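Long-range contacts in Dot/Icm T4SS effector (Legionella pneumophila, PDB 6VVE), which acts as a bacterial effector kinase that is activated by host inositol hexakisphosphate and binds ADP with manganese in its nucleotide site: residues G11-P16 and E25-R30; V49-S54 and L130-I135; A92-R97 and F143-I148. One frame throughout, in Å; residues are numbered along the deposited sequence.

Contact 1 of 3, residues G11-P16 and E25-R30; sequences GTDLTP and EFKIYR. With IHP (inositol hexakisphosphate), chain B.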
loop_
_atom_site.group_PDB
_atom_site.type_symbol
_atom_site.label_atom_id
_atom_site.label_comp_id
_atom_site.label_asym_id
_atom_site.label_seq_id
_atom_site.Cartn_x
_atom_site.Cartn_y
_atom_site.Cartn_z
ATOM N N GLY A 11 -0.806 24.900 13.888
ATOM C CA GLY A 11 -0.154 25.239 12.639
ATOM C C GLY A 11 -1.099 25.879 11.648
ATOM O O GLY A 11 -2.125 26.436 12.044
ATOM N N THR A 12 -0.770 25.800 10.362
ATOM C CA THR A 12 -1.576 26.406 9.308
ATOM C C THR A 12 -2.596 25.385 8.814
ATOM O O THR A 12 -2.229 24.284 8.380
ATOM C CB THR A 12 -0.700 26.890 8.152
ATOM O OG1 THR A 12 0.356 27.713 8.658
ATOM C CG2 THR A 12 -1.526 27.686 7.155
ATOM N N ASP A 13 -3.871 25.759 8.848
ATOM C CA ASP A 13 -4.957 24.867 8.452
ATOM C C ASP A 13 -5.057 24.845 6.931
ATOM O O ASP A 13 -5.439 25.844 6.312
ATOM C CB ASP A 13 -6.266 25.327 9.088
ATOM C CG ASP A 13 -7.400 24.353 8.875
ATOM O OD1 ASP A 13 -7.307 23.503 7.959
ATOM O OD2 ASP A 13 -8.403 24.446 9.619
ATOM N N LEU A 14 -4.724 23.701 6.330
ATOM C CA LEU A 14 -4.815 23.511 4.889
ATOM C C LEU A 14 -6.046 22.704 4.481
ATOM O O LEU A 14 -6.185 22.348 3.302
ATOM C CB LEU A 14 -3.556 22.809 4.367
ATOM C CG LEU A 14 -2.202 23.337 4.837
ATOM C CD1 LEU A 14 -1.082 22.505 4.220
ATOM C CD2 LEU A 14 -2.020 24.805 4.500
ATOM N N THR A 15 -6.929 22.399 5.427
ATOM C CA THR A 15 -8.034 21.488 5.150
ATOM C C THR A 15 -8.846 21.874 3.919
ATOM O O THR A 15 -9.168 20.974 3.124
ATOM C CB THR A 15 -8.946 21.397 6.389
ATOM O OG1 THR A 15 -8.162 21.088 7.554
ATOM C CG2 THR A 15 -10.008 20.332 6.204
ATOM N N PRO A 16 -9.197 23.142 3.692
ATOM C CA PRO A 16 -10.025 23.468 2.516
ATOM C C PRO A 16 -9.379 23.089 1.191
ATOM O O PRO A 16 -10.088 22.964 0.184
ATOM C CB PRO A 16 -10.218 24.991 2.624
ATOM C CG PRO A 16 -9.995 25.305 4.066
ATOM C CD PRO A 16 -8.942 24.322 4.536
ATOM N N GLU A 25 -14.224 15.471 11.433
ATOM C CA GLU A 25 -13.433 14.271 11.676
ATOM C C GLU A 25 -11.956 14.438 11.378
ATOM O O GLU A 25 -11.127 13.884 12.100
ATOM C CB GLU A 25 -13.976 13.104 10.840
ATOM C CG GLU A 25 -15.478 12.889 10.950
ATOM C CD GLU A 25 -15.959 11.682 10.161
ATOM O OE1 GLU A 25 -15.106 10.906 9.675
ATOM O OE2 GLU A 25 -17.191 11.509 10.026
ATOM N N PHE A 26 -11.592 15.179 10.337
ATOM C CA PHE A 26 -10.207 15.261 9.904
ATOM C C PHE A 26 -9.848 16.688 9.513
ATOM O O PHE A 26 -10.673 17.418 8.951
ATOM C CB PHE A 26 -9.935 14.330 8.709
ATOM C CG PHE A 26 -10.194 12.881 8.992
ATOM C CD1 PHE A 26 -9.228 12.100 9.608
ATOM C CD2 PHE A 26 -11.395 12.293 8.635
ATOM C CE1 PHE A 26 -9.454 10.766 9.866
ATOM C CE2 PHE A 26 -11.630 10.952 8.894
ATOM C CZ PHE A 26 -10.657 10.187 9.506
ATOM N N LYS A 27 -8.601 17.069 9.808
ATOM C CA LYS A 27 -8.058 18.369 9.439
ATOM C C LYS A 27 -6.637 18.171 8.935
ATOM O O LYS A 27 -5.940 17.243 9.362
ATOM C CB LYS A 27 -8.054 19.349 10.616
ATOM C CG LYS A 27 -9.433 19.720 11.141
ATOM C CD LYS A 27 -10.161 20.669 10.195
ATOM C CE LYS A 27 -11.538 21.032 10.742
ATOM N NZ LYS A 27 -12.298 21.928 9.825
ATOM N N ILE A 28 -6.203 19.067 8.049
ATOM C CA ILE A 28 -4.851 19.057 7.503
ATOM C C ILE A 28 -4.130 20.303 7.998
ATOM O O ILE A 28 -4.639 21.425 7.844
ATOM C CB ILE A 28 -4.855 19.014 5.965
ATOM C CG1 ILE A 28 -5.681 17.832 5.459
ATOM C CG2 ILE A 28 -3.428 18.946 5.441
ATOM C CD1 ILE A 28 -5.157 16.481 5.879
ATOM N N TYR A 29 -2.947 20.109 8.590
ATOM C CA TYR A 29 -2.167 21.203 9.144
ATOM C C TYR A 29 -0.729 21.121 8.654
ATOM O O TYR A 29 -0.155 20.028 8.564
ATOM C CB TYR A 29 -2.161 21.183 10.681
ATOM C CG TYR A 29 -3.518 21.315 11.324
ATOM C CD1 TYR A 29 -4.135 22.555 11.429
ATOM C CD2 TYR A 29 -4.176 20.207 11.842
ATOM C CE1 TYR A 29 -5.378 22.687 12.033
ATOM C CE2 TYR A 29 -5.411 20.328 12.445
ATOM C CZ TYR A 29 -6.008 21.570 12.536
ATOM O OH TYR A 29 -7.244 21.684 13.127
ATOM N N ARG A 30 -0.151 22.284 8.354
ATOM C CA ARG A 30 1.281 22.421 8.126
ATOM C C ARG A 30 1.913 22.942 9.411
ATOM O O ARG A 30 1.573 24.038 9.873
ATOM C CB ARG A 30 1.573 23.358 6.956
ATOM C CG ARG A 30 3.038 23.336 6.515
ATOM C CD ARG A 30 3.308 24.267 5.321
ATOM N NE ARG A 30 2.522 25.495 5.383
ATOM C CZ ARG A 30 1.613 25.859 4.482
ATOM N NH1 ARG A 30 1.376 25.114 3.417
ATOM N NH2 ARG A 30 0.951 26.993 4.644
HETATM C C1 IHP B . 3.878 24.620 -1.268
HETATM C C2 IHP B . 3.888 26.109 -1.656
HETATM C C3 IHP B . 2.517 26.563 -2.160
HETATM C C4 IHP B . 1.430 26.282 -1.114
HETATM C C5 IHP B . 1.359 24.769 -0.826
HETATM C C6 IHP B . 2.705 24.218 -0.363
HETATM O O11 IHP B . 5.070 24.328 -0.562
HETATM P P1 IHP B . 6.221 23.431 -1.298
HETATM O O21 IHP B . 6.744 22.397 -0.331
HETATM O O31 IHP B . 5.648 22.763 -2.525
HETATM O O41 IHP B . 7.367 24.346 -1.723
HETATM O O12 IHP B . 4.845 26.277 -2.673
HETATM P P2 IHP B . 5.995 27.449 -2.494
HETATM O O22 IHP B . 5.925 28.027 -1.104
HETATM O O32 IHP B . 7.350 26.837 -2.713
HETATM O O42 IHP B . 5.745 28.535 -3.507
HETATM O O13 IHP B . 2.216 25.831 -3.314
HETATM P P3 IHP B . 1.594 26.581 -4.635
HETATM O O23 IHP B . 1.719 28.088 -4.481
HETATM O O33 IHP B . 2.372 26.121 -5.862
HETATM O O43 IHP B . 0.137 26.208 -4.809
HETATM O O14 IHP B . 0.196 26.724 -1.585
HETATM P P4 IHP B . -0.705 27.665 -0.574
HETATM O O24 IHP B . 0.036 28.937 -0.255
HETATM O O34 IHP B . -0.940 26.907 0.722
HETATM O O44 IHP B . -2.024 27.998 -1.229
HETATM O O15 IHP B . 0.416 24.537 0.175
HETATM P P5 IHP B . -0.972 23.755 -0.209
HETATM O O25 IHP B . -2.100 24.288 0.651
HETATM O O35 IHP B . -1.313 23.971 -1.659
HETATM O O45 IHP B . -0.783 22.276 0.047
HETATM O O16 IHP B . 2.638 22.806 -0.354
HETATM P P6 IHP B . 2.659 22.006 1.086
HETATM O O26 IHP B . 3.697 20.905 1.044
HETATM O O36 IHP B . 2.989 22.966 2.203
HETATM O O46 IHP B . 1.284 21.415 1.321
HETATM O O HOH W 1 2.453 27.953 7.113
HETATM O O HOH W 2 -8.537 23.687 12.478
#
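T12 and R30 pair as antiparallel strand neighbours: T12 N donates to R30 O over 3.0 Å, and R30 N returns a bond to T12 O. Beyond this pair, L14 CD2 lies over one face of the R30 guanidinium, 3.6 Å from R30 NH1, while R30 NH1 donates to O36 of inositol hexakisphosphate over 2.9 Å at the edge of the guanidinium. One residue on from T12, D13 faces Y29 in a non-hydrogen-bonded pair, with D13 CB 4.1 Å from Y29 CE1. The ladder then changes character. L14 N gives a short bond of 2.7 Å to I28 O, but for the next backbone donor, I28 N, a side-chain hydroxyl accepts, T15 OG1, at 2.9 Å and 167°, where the first segment turns into a 3-10 segment.

The second shell fixes that hydroxyl. D13, its CG anti to the backbone N (chi1 -172°), uses OD1 to accept from both T15 N, which closes an Asx turn, and T15 OG1 at 2.6 Å. The T15 hydroxyl therefore donates to D13 and accepts from I28. Water 2 joins D13 OD2 to Y29 OH, and water 1 joins T12 OG1 to R30 NE.

H17 and Y18, just beyond the turn, also bind the ligand. A short strand pair followed by an Asx turn thus presents a guanidinium, one face covered by L14, to a phosphate whose charge it probably compensates in part.

Contact 2 of 3, residues V49-S54 and L130-I135; sequences VLMWKS and LGLWNI. With IHP (inositol hexakisphosphate), chain B.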
loop_
_atom_site.group_PDB
_atom_site.type_symbol
_atom_site.label_atom_id
_atom_site.label_comp_id
_atom_site.label_asym_id
_atom_site.label_seq_id
_atom_site.Cartn_x
_atom_site.Cartn_y
_atom_site.Cartn_z
ATOM N N VAL A 49 -1.046 11.868 11.724
ATOM C CA VAL A 49 -0.121 11.139 10.868
ATOM C C VAL A 49 0.624 12.143 9.996
ATOM O O VAL A 49 0.086 13.187 9.619
ATOM C CB VAL A 49 -0.829 10.095 9.982
ATOM C CG1 VAL A 49 -1.437 8.994 10.848
ATOM C CG2 VAL A 49 -1.883 10.768 9.103
ATOM N N LEU A 50 1.871 11.818 9.674
ATOM C CA LEU A 50 2.691 12.652 8.804
ATOM C C LEU A 50 2.388 12.298 7.353
ATOM O O LEU A 50 2.349 11.111 6.988
ATOM C CB LEU A 50 4.170 12.449 9.117
ATOM C CG LEU A 50 5.198 13.021 8.146
ATOM C CD1 LEU A 50 4.989 14.507 7.884
ATOM C CD2 LEU A 50 6.611 12.772 8.695
HETATM N N MSE A 51 2.170 13.324 6.531
HETATM C CA MSE A 51 1.881 13.107 5.110
HETATM C C MSE A 51 3.107 13.369 4.224
HETATM O O MSE A 51 3.466 12.521 3.414
HETATM C CB MSE A 51 0.712 13.990 4.666
HETATM C CG MSE A 51 -0.590 13.774 5.441
HETATM SE SE MSE A 51 -1.300 11.944 5.401
HETATM C CE MSE A 51 -1.330 11.625 3.492
ATOM N N TRP A 52 3.748 14.527 4.379
ATOM C CA TRP A 52 4.951 14.840 3.614
ATOM C C TRP A 52 5.629 16.063 4.222
ATOM O O TRP A 52 5.073 16.740 5.094
ATOM C CB TRP A 52 4.635 15.080 2.131
ATOM C CG TRP A 52 3.690 16.221 1.871
ATOM C CD1 TRP A 52 3.987 17.557 1.885
ATOM C CD2 TRP A 52 2.297 16.123 1.546
ATOM N NE1 TRP A 52 2.859 18.292 1.596
ATOM C CE2 TRP A 52 1.810 17.435 1.387
ATOM C CE3 TRP A 52 1.410 15.048 1.386
ATOM C CZ2 TRP A 52 0.480 17.703 1.074
ATOM C CZ3 TRP A 52 0.093 15.314 1.069
ATOM C CH2 TRP A 52 -0.360 16.634 0.915
ATOM N N LYS A 53 6.845 16.340 3.741
ATOM C CA LYS A 53 7.616 17.499 4.168
ATOM C C LYS A 53 7.354 18.662 3.220
ATOM O O LYS A 53 7.249 18.475 2.007
ATOM C CB LYS A 53 9.110 17.171 4.205
ATOM C CG LYS A 53 9.990 18.300 4.743
ATOM C CD LYS A 53 11.405 17.809 5.046
ATOM C CE LYS A 53 12.290 18.921 5.610
ATOM N NZ LYS A 53 12.073 19.141 7.068
ATOM N N SER A 54 7.248 19.861 3.783
ATOM C CA SER A 54 6.876 21.057 3.043
ATOM C C SER A 54 8.027 22.053 3.003
ATOM O O SER A 54 8.783 22.185 3.970
ATOM C CB SER A 54 5.646 21.721 3.677
ATOM O OG SER A 54 5.480 23.061 3.235
ATOM N N LEU A 130 1.644 7.012 0.482
ATOM C CA LEU A 130 0.332 7.625 0.334
ATOM C C LEU A 130 0.476 9.145 0.228
ATOM O O LEU A 130 1.560 9.714 0.419
ATOM C CB LEU A 130 -0.578 7.248 1.503
ATOM C CG LEU A 130 -1.039 5.788 1.522
ATOM C CD1 LEU A 130 -1.816 5.469 2.800
ATOM C CD2 LEU A 130 -1.897 5.491 0.301
ATOM N N GLY A 131 -0.637 9.801 -0.077
ATOM C CA GLY A 131 -0.621 11.234 -0.301
ATOM C C GLY A 131 -2.035 11.753 -0.375
ATOM O O GLY A 131 -2.981 11.058 -0.014
ATOM N N LEU A 132 -2.169 12.992 -0.852
ATOM C CA LEU A 132 -3.471 13.644 -0.904
ATOM C C LEU A 132 -3.628 14.409 -2.210
ATOM O O LEU A 132 -2.655 14.923 -2.774
ATOM C CB LEU A 132 -3.665 14.608 0.275
ATOM C CG LEU A 132 -3.533 13.996 1.666
ATOM C CD1 LEU A 132 -3.527 15.096 2.728
ATOM C CD2 LEU A 132 -4.647 13.000 1.924
ATOM N N TRP A 133 -4.872 14.479 -2.681
ATOM C CA TRP A 133 -5.211 15.215 -3.887
ATOM C C TRP A 133 -5.489 16.667 -3.512
ATOM O O TRP A 133 -6.379 16.945 -2.699
ATOM C CB TRP A 133 -6.431 14.598 -4.568
ATOM C CG TRP A 133 -6.164 13.287 -5.223
ATOM C CD1 TRP A 133 -6.424 12.046 -4.715
ATOM C CD2 TRP A 133 -5.582 13.079 -6.516
ATOM N NE1 TRP A 133 -6.040 11.081 -5.616
ATOM C CE2 TRP A 133 -5.525 11.687 -6.731
ATOM C CE3 TRP A 133 -5.109 13.934 -7.511
ATOM C CZ2 TRP A 133 -5.007 11.133 -7.898
ATOM C CZ3 TRP A 133 -4.602 13.379 -8.676
ATOM C CH2 TRP A 133 -4.555 11.992 -8.857
ATOM N N ASN A 134 -4.727 17.581 -4.101
ATOM C CA ASN A 134 -4.954 19.007 -3.910
ATOM C C ASN A 134 -6.066 19.457 -4.848
ATOM O O ASN A 134 -5.989 19.245 -6.068
ATOM C CB ASN A 134 -3.671 19.789 -4.175
ATOM C CG ASN A 134 -3.770 21.232 -3.714
ATOM O OD1 ASN A 134 -4.533 22.027 -4.272
ATOM N ND2 ASN A 134 -2.991 21.579 -2.695
ATOM N N ILE A 135 -7.096 20.085 -4.283
ATOM C CA ILE A 135 -8.308 20.372 -5.038
ATOM C C ILE A 135 -8.730 21.828 -4.904
ATOM O O ILE A 135 -9.890 22.173 -5.171
ATOM C CB ILE A 135 -9.452 19.441 -4.575
ATOM C CG1 ILE A 135 -9.765 19.717 -3.097
ATOM C CG2 ILE A 135 -9.075 17.993 -4.786
ATOM C CD1 ILE A 135 -10.768 18.776 -2.492
HETATM C C1 IHP B . 3.878 24.620 -1.268
HETATM C C2 IHP B . 3.888 26.109 -1.656
HETATM C C3 IHP B . 2.517 26.563 -2.160
HETATM C C4 IHP B . 1.430 26.282 -1.114
HETATM C C5 IHP B . 1.359 24.769 -0.826
HETATM C C6 IHP B . 2.705 24.218 -0.363
HETATM O O11 IHP B . 5.070 24.328 -0.562
HETATM P P1 IHP B . 6.221 23.431 -1.298
HETATM O O21 IHP B . 6.744 22.397 -0.331
HETATM O O31 IHP B . 5.648 22.763 -2.525
HETATM O O41 IHP B . 7.367 24.346 -1.723
HETATM O O12 IHP B . 4.845 26.277 -2.673
HETATM P P2 IHP B . 5.995 27.449 -2.494
HETATM O O22 IHP B . 5.925 28.027 -1.104
HETATM O O32 IHP B . 7.350 26.837 -2.713
HETATM O O42 IHP B . 5.745 28.535 -3.507
HETATM O O13 IHP B . 2.216 25.831 -3.314
HETATM P P3 IHP B . 1.594 26.581 -4.635
HETATM O O23 IHP B . 1.719 28.088 -4.481
HETATM O O33 IHP B . 2.372 26.121 -5.862
HETATM O O43 IHP B . 0.137 26.208 -4.809
HETATM O O14 IHP B . 0.196 26.724 -1.585
HETATM P P4 IHP B . -0.705 27.665 -0.574
HETATM O O24 IHP B . 0.036 28.937 -0.255
HETATM O O34 IHP B . -0.940 26.907 0.722
HETATM O O44 IHP B . -2.024 27.998 -1.229
HETATM O O15 IHP B . 0.416 24.537 0.175
HETATM P P5 IHP B . -0.972 23.755 -0.209
HETATM O O25 IHP B . -2.100 24.288 0.651
HETATM O O35 IHP B . -1.313 23.971 -1.659
HETATM O O45 IHP B . -0.783 22.276 0.047
HETATM O O16 IHP B . 2.638 22.806 -0.354
HETATM P P6 IHP B . 2.659 22.006 1.086
HETATM O O26 IHP B . 3.697 20.905 1.044
HETATM O O36 IHP B . 2.989 22.966 2.203
HETATM O O46 IHP B . 1.284 21.415 1.321
HETATM O O HOH W 3 2.544 10.004 2.897
#
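M51 and W52 form a classic beta bulge opposite V35, and both turn their side chains toward L132 across a junction between the two sheets of this kinase, one ending in strand 44-53 and the other in strand 132-134. The apolar contacts converge on that leucine. M51, a selenomethionine bent at chi2 and chi3, brings its terminal CE to 3.7 Å from L132 CG and 3.9 Å from G131 CA. From the indole, CZ3 of W52 comes within 3.9 Å of L132 CG, and L132 CB lies in the ring plane at its edge. Y144 meets the same indole edge-to-face.

Polar links between the segments are indirect. Water 3 lies 2.7 Å from both M51 O and L130 O and can bridge them, though other acceptors compete for its protons.

The remaining interactions belong to the bound inositol hexakisphosphate, held here mainly by W52 and S54, with a weak bond from N134 ND2 to O35. S54 OG donates to O36 of the ligand over 2.7 Å. W52 holds its CG between the backbone N and the carbonyl carbon (chi1 60°), and at the indole edge NE1 donates to O26 of the ligand over 2.8 Å at 147°.

Contact 3 of 3, residues A92-R97 and F143-I148; sequences AMKVSR and FYMPKI. With ADP (adenosine-5'-diphosphate), chain C.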
loop_
_atom_site.group_PDB
_atom_site.type_symbol
_atom_site.label_atom_id
_atom_site.label_comp_id
_atom_site.label_asym_id
_atom_site.label_seq_id
_atom_site.Cartn_x
_atom_site.Cartn_y
_atom_site.Cartn_z
ATOM N N ALA A 92 6.811 14.663 -4.251
ATOM C CA ALA A 92 6.434 14.372 -5.628
ATOM C C ALA A 92 5.023 14.890 -5.905
ATOM O O ALA A 92 4.230 15.113 -4.987
ATOM C CB ALA A 92 6.504 12.867 -5.900
HETATM N N MSE A 93 4.716 15.058 -7.186
HETATM C CA MSE A 93 3.461 15.655 -7.628
HETATM C C MSE A 93 2.964 14.969 -8.903
HETATM O O MSE A 93 3.595 15.060 -9.958
HETATM C CB MSE A 93 3.661 17.151 -7.870
HETATM C CG MSE A 93 2.409 17.941 -8.230
HETATM SE SE MSE A 93 2.860 19.788 -8.422
HETATM C CE MSE A 93 1.199 20.705 -8.464
ATOM N N LYS A 94 1.827 14.289 -8.799
ATOM C CA LYS A 94 1.289 13.483 -9.890
ATOM C C LYS A 94 0.070 14.163 -10.499
ATOM O O LYS A 94 -0.832 14.602 -9.777
ATOM C CB LYS A 94 0.919 12.081 -9.396
ATOM C CG LYS A 94 0.385 11.151 -10.473
ATOM C CD LYS A 94 0.400 9.703 -9.994
ATOM C CE LYS A 94 -0.253 8.776 -11.011
ATOM N NZ LYS A 94 -0.178 7.347 -10.572
ATOM N N VAL A 95 0.049 14.248 -11.824
ATOM C CA VAL A 95 -1.068 14.806 -12.576
ATOM C C VAL A 95 -1.726 13.652 -13.320
ATOM O O VAL A 95 -1.156 13.114 -14.280
ATOM C CB VAL A 95 -0.610 15.905 -13.546
ATOM C CG1 VAL A 95 -1.755 16.322 -14.460
ATOM C CG2 VAL A 95 -0.076 17.099 -12.778
ATOM N N SER A 96 -2.922 13.271 -12.886
ATOM C CA SER A 96 -3.628 12.163 -13.506
ATOM C C SER A 96 -4.376 12.628 -14.753
ATOM O O SER A 96 -4.690 13.808 -14.922
ATOM C CB SER A 96 -4.609 11.531 -12.523
ATOM O OG SER A 96 -5.423 10.570 -13.167
ATOM N N ARG A 97 -4.657 11.669 -15.634
ATOM C CA ARG A 97 -5.363 11.931 -16.880
ATOM C C ARG A 97 -6.879 11.901 -16.726
ATOM O O ARG A 97 -7.591 12.123 -17.712
ATOM C CB ARG A 97 -4.941 10.910 -17.947
ATOM C CG ARG A 97 -3.544 11.134 -18.507
ATOM C CD ARG A 97 -3.157 10.059 -19.529
ATOM N NE ARG A 97 -4.133 9.937 -20.608
ATOM C CZ ARG A 97 -4.991 8.925 -20.740
ATOM N NH1 ARG A 97 -5.000 7.924 -19.865
ATOM N NH2 ARG A 97 -5.840 8.913 -21.757
ATOM N N PHE A 143 -1.701 15.276 -7.084
ATOM C CA PHE A 143 -1.520 14.387 -5.939
ATOM C C PHE A 143 -0.142 14.634 -5.340
ATOM O O PHE A 143 0.873 14.309 -5.963
ATOM C CB PHE A 143 -1.687 12.930 -6.373
ATOM C CG PHE A 143 -1.751 11.949 -5.237
ATOM C CD1 PHE A 143 -2.914 11.806 -4.492
ATOM C CD2 PHE A 143 -0.660 11.154 -4.926
ATOM C CE1 PHE A 143 -2.976 10.901 -3.447
ATOM C CE2 PHE A 143 -0.719 10.249 -3.886
ATOM C CZ PHE A 143 -1.874 10.122 -3.144
ATOM N N TYR A 144 -0.112 15.198 -4.131
ATOM C CA TYR A 144 1.140 15.387 -3.410
ATOM C C TYR A 144 1.503 14.107 -2.664
ATOM O O TYR A 144 0.629 13.410 -2.136
ATOM C CB TYR A 144 1.038 16.536 -2.411
ATOM C CG TYR A 144 1.281 17.926 -2.960
ATOM C CD1 TYR A 144 2.108 18.140 -4.058
ATOM C CD2 TYR A 144 0.693 19.032 -2.361
ATOM C CE1 TYR A 144 2.335 19.413 -4.551
ATOM C CE2 TYR A 144 0.914 20.315 -2.847
ATOM C CZ TYR A 144 1.734 20.497 -3.941
ATOM O OH TYR A 144 1.954 21.767 -4.421
HETATM N N MSE A 145 2.799 13.814 -2.599
HETATM C CA MSE A 145 3.292 12.662 -1.843
HETATM C C MSE A 145 4.793 12.759 -1.613
HETATM O O MSE A 145 5.480 13.455 -2.334
HETATM C CB MSE A 145 2.968 11.358 -2.579
HETATM C CG MSE A 145 3.638 11.254 -3.938
HETATM SE SE MSE A 145 3.131 9.644 -4.913
HETATM C CE MSE A 145 3.187 10.407 -6.721
ATOM N N PRO A 146 5.292 12.061 -0.593
ATOM C CA PRO A 146 6.741 12.053 -0.354
ATOM C C PRO A 146 7.485 11.539 -1.576
ATOM O O PRO A 146 7.105 10.530 -2.182
ATOM C CB PRO A 146 6.911 11.110 0.845
ATOM C CG PRO A 146 5.554 11.109 1.534
ATOM C CD PRO A 146 4.542 11.293 0.425
ATOM N N LYS A 147 8.549 12.250 -1.944
ATOM C CA LYS A 147 9.422 11.796 -3.019
ATOM C C LYS A 147 10.430 10.800 -2.460
ATOM O O LYS A 147 11.141 11.099 -1.491
ATOM C CB LYS A 147 10.146 12.973 -3.669
ATOM C CG LYS A 147 11.360 12.560 -4.491
ATOM C CD LYS A 147 11.872 13.692 -5.364
ATOM C CE LYS A 147 13.092 13.255 -6.182
ATOM N NZ LYS A 147 14.289 12.986 -5.329
ATOM N N ILE A 148 10.499 9.624 -3.079
ATOM C CA ILE A 148 11.451 8.593 -2.687
ATOM C C ILE A 148 12.524 8.481 -3.762
ATOM O O ILE A 148 12.361 8.951 -4.894
ATOM C CB ILE A 148 10.763 7.234 -2.449
ATOM C CG1 ILE A 148 10.070 6.753 -3.725
ATOM C CG2 ILE A 148 9.756 7.355 -1.307
ATOM C CD1 ILE A 148 9.292 5.463 -3.548
HETATM P PB ADP C . 2.332 3.676 -12.865
HETATM O O1B ADP C . 2.532 2.225 -12.476
HETATM O O2B ADP C . 3.324 4.167 -13.887
HETATM O O3B ADP C . 0.891 4.060 -13.155
HETATM P PA ADP C . 2.889 6.081 -11.457
HETATM O O1A ADP C . 2.424 6.505 -10.089
HETATM O O2A ADP C . 2.262 6.695 -12.680
HETATM O O3A ADP C . 2.696 4.483 -11.512
HETATM O "O5'" ADP C . 4.468 6.338 -11.505
HETATM C "C5'" ADP C . 5.183 6.394 -12.729
HETATM C "C4'" ADP C . 6.645 6.619 -12.445
HETATM O "O4'" ADP C . 6.869 7.861 -11.748
HETATM C "C3'" ADP C . 7.278 5.507 -11.574
HETATM O "O3'" ADP C . 7.785 4.432 -12.318
HETATM C "C2'" ADP C . 8.388 6.267 -10.817
HETATM O "O2'" ADP C . 9.610 6.182 -11.525
HETATM C "C1'" ADP C . 7.897 7.724 -10.758
HETATM N N9 ADP C . 7.367 7.965 -9.400
HETATM C C8 ADP C . 6.086 7.767 -9.020
HETATM N N7 ADP C . 5.925 8.067 -7.705
HETATM C C5 ADP C . 7.121 8.462 -7.239
HETATM C C6 ADP C . 7.650 8.919 -5.939
HETATM N N6 ADP C . 6.831 9.014 -4.875
HETATM N N1 ADP C . 8.965 9.242 -5.859
HETATM C C2 ADP C . 9.789 9.149 -6.930
HETATM N N3 ADP C . 9.364 8.741 -8.139
HETATM C C4 ADP C . 8.070 8.394 -8.355
#
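A92 and M145 form one end of a closely knit antiparallel ladder, and K94 and F143 the other. Both are hydrogen-bonded pairs, flanking the non-hydrogen-bonded pair of M93 and Y144. The bond from A92 N to M145 O is short, 2.6 Å, whereas its return from M145 N to A92 O stretches to 3.1 Å. Further along, K94 N donates to F143 O and F143 N to K94 O. On one face of the sheet M93 and Y144 run side by side in a Met-aromatic contact: the selenium of this selenomethionine sits 3.9 Å from Y144 CE1, oblique to the ring. K91 makes a cation-pi contact with the same tyrosine.

The other face packs A92 CB against M145 CG at 3.8 Å and carries the nucleotide. M145, also a selenomethionine, has CG between the backbone N and the carbonyl carbon (chi1 62°), and its CE lies 3.7 Å from ADP N7 and close to K94 CB. K94, extended with CG anti to the backbone N (chi1 -178°), carries NZ to 2.8 Å from ADP O1A and into a salt bridge with D207. K147 CB still packs on A92 as the chain turns to the adenine, where P146 O accepts from ADP N6 and I148 N donates to ADP N1 over 3.2 Å.

The loose side is V95-R97: V95 and the poorly ordered R97 are exposed and make no contact with 143-148. A strand lysine at the alpha-phosphate, beside a backbone that reads the adenine edge, is the classic protein-kinase nucleotide site, with 146-148 as its hinge.

In the fold
The contacts illustrate how two antiparallel sheets can share one ligand. Contact 1 lies at an outer edge of the four-strand sheet and closes first along the chain; contact 2 joins that sheet's other outermost strand, 44-53, to strand 132-134; contact 3 lies within the five-strand sheet. The segments of contacts 2 and 3 alternate in sequence. Centres of contacts 1 and 2 are 11 Å apart, those of 2 and 3 are 9 Å apart, and those of 1 and 3 are 19 Å apart. Inositol hexakisphosphate touches all three and ADP sits at contact 3. Contacts 2 and 3 meet in the five-strand sheet, through a probable hydrogen bond between L132 O and Y144 N, which could link the two sites.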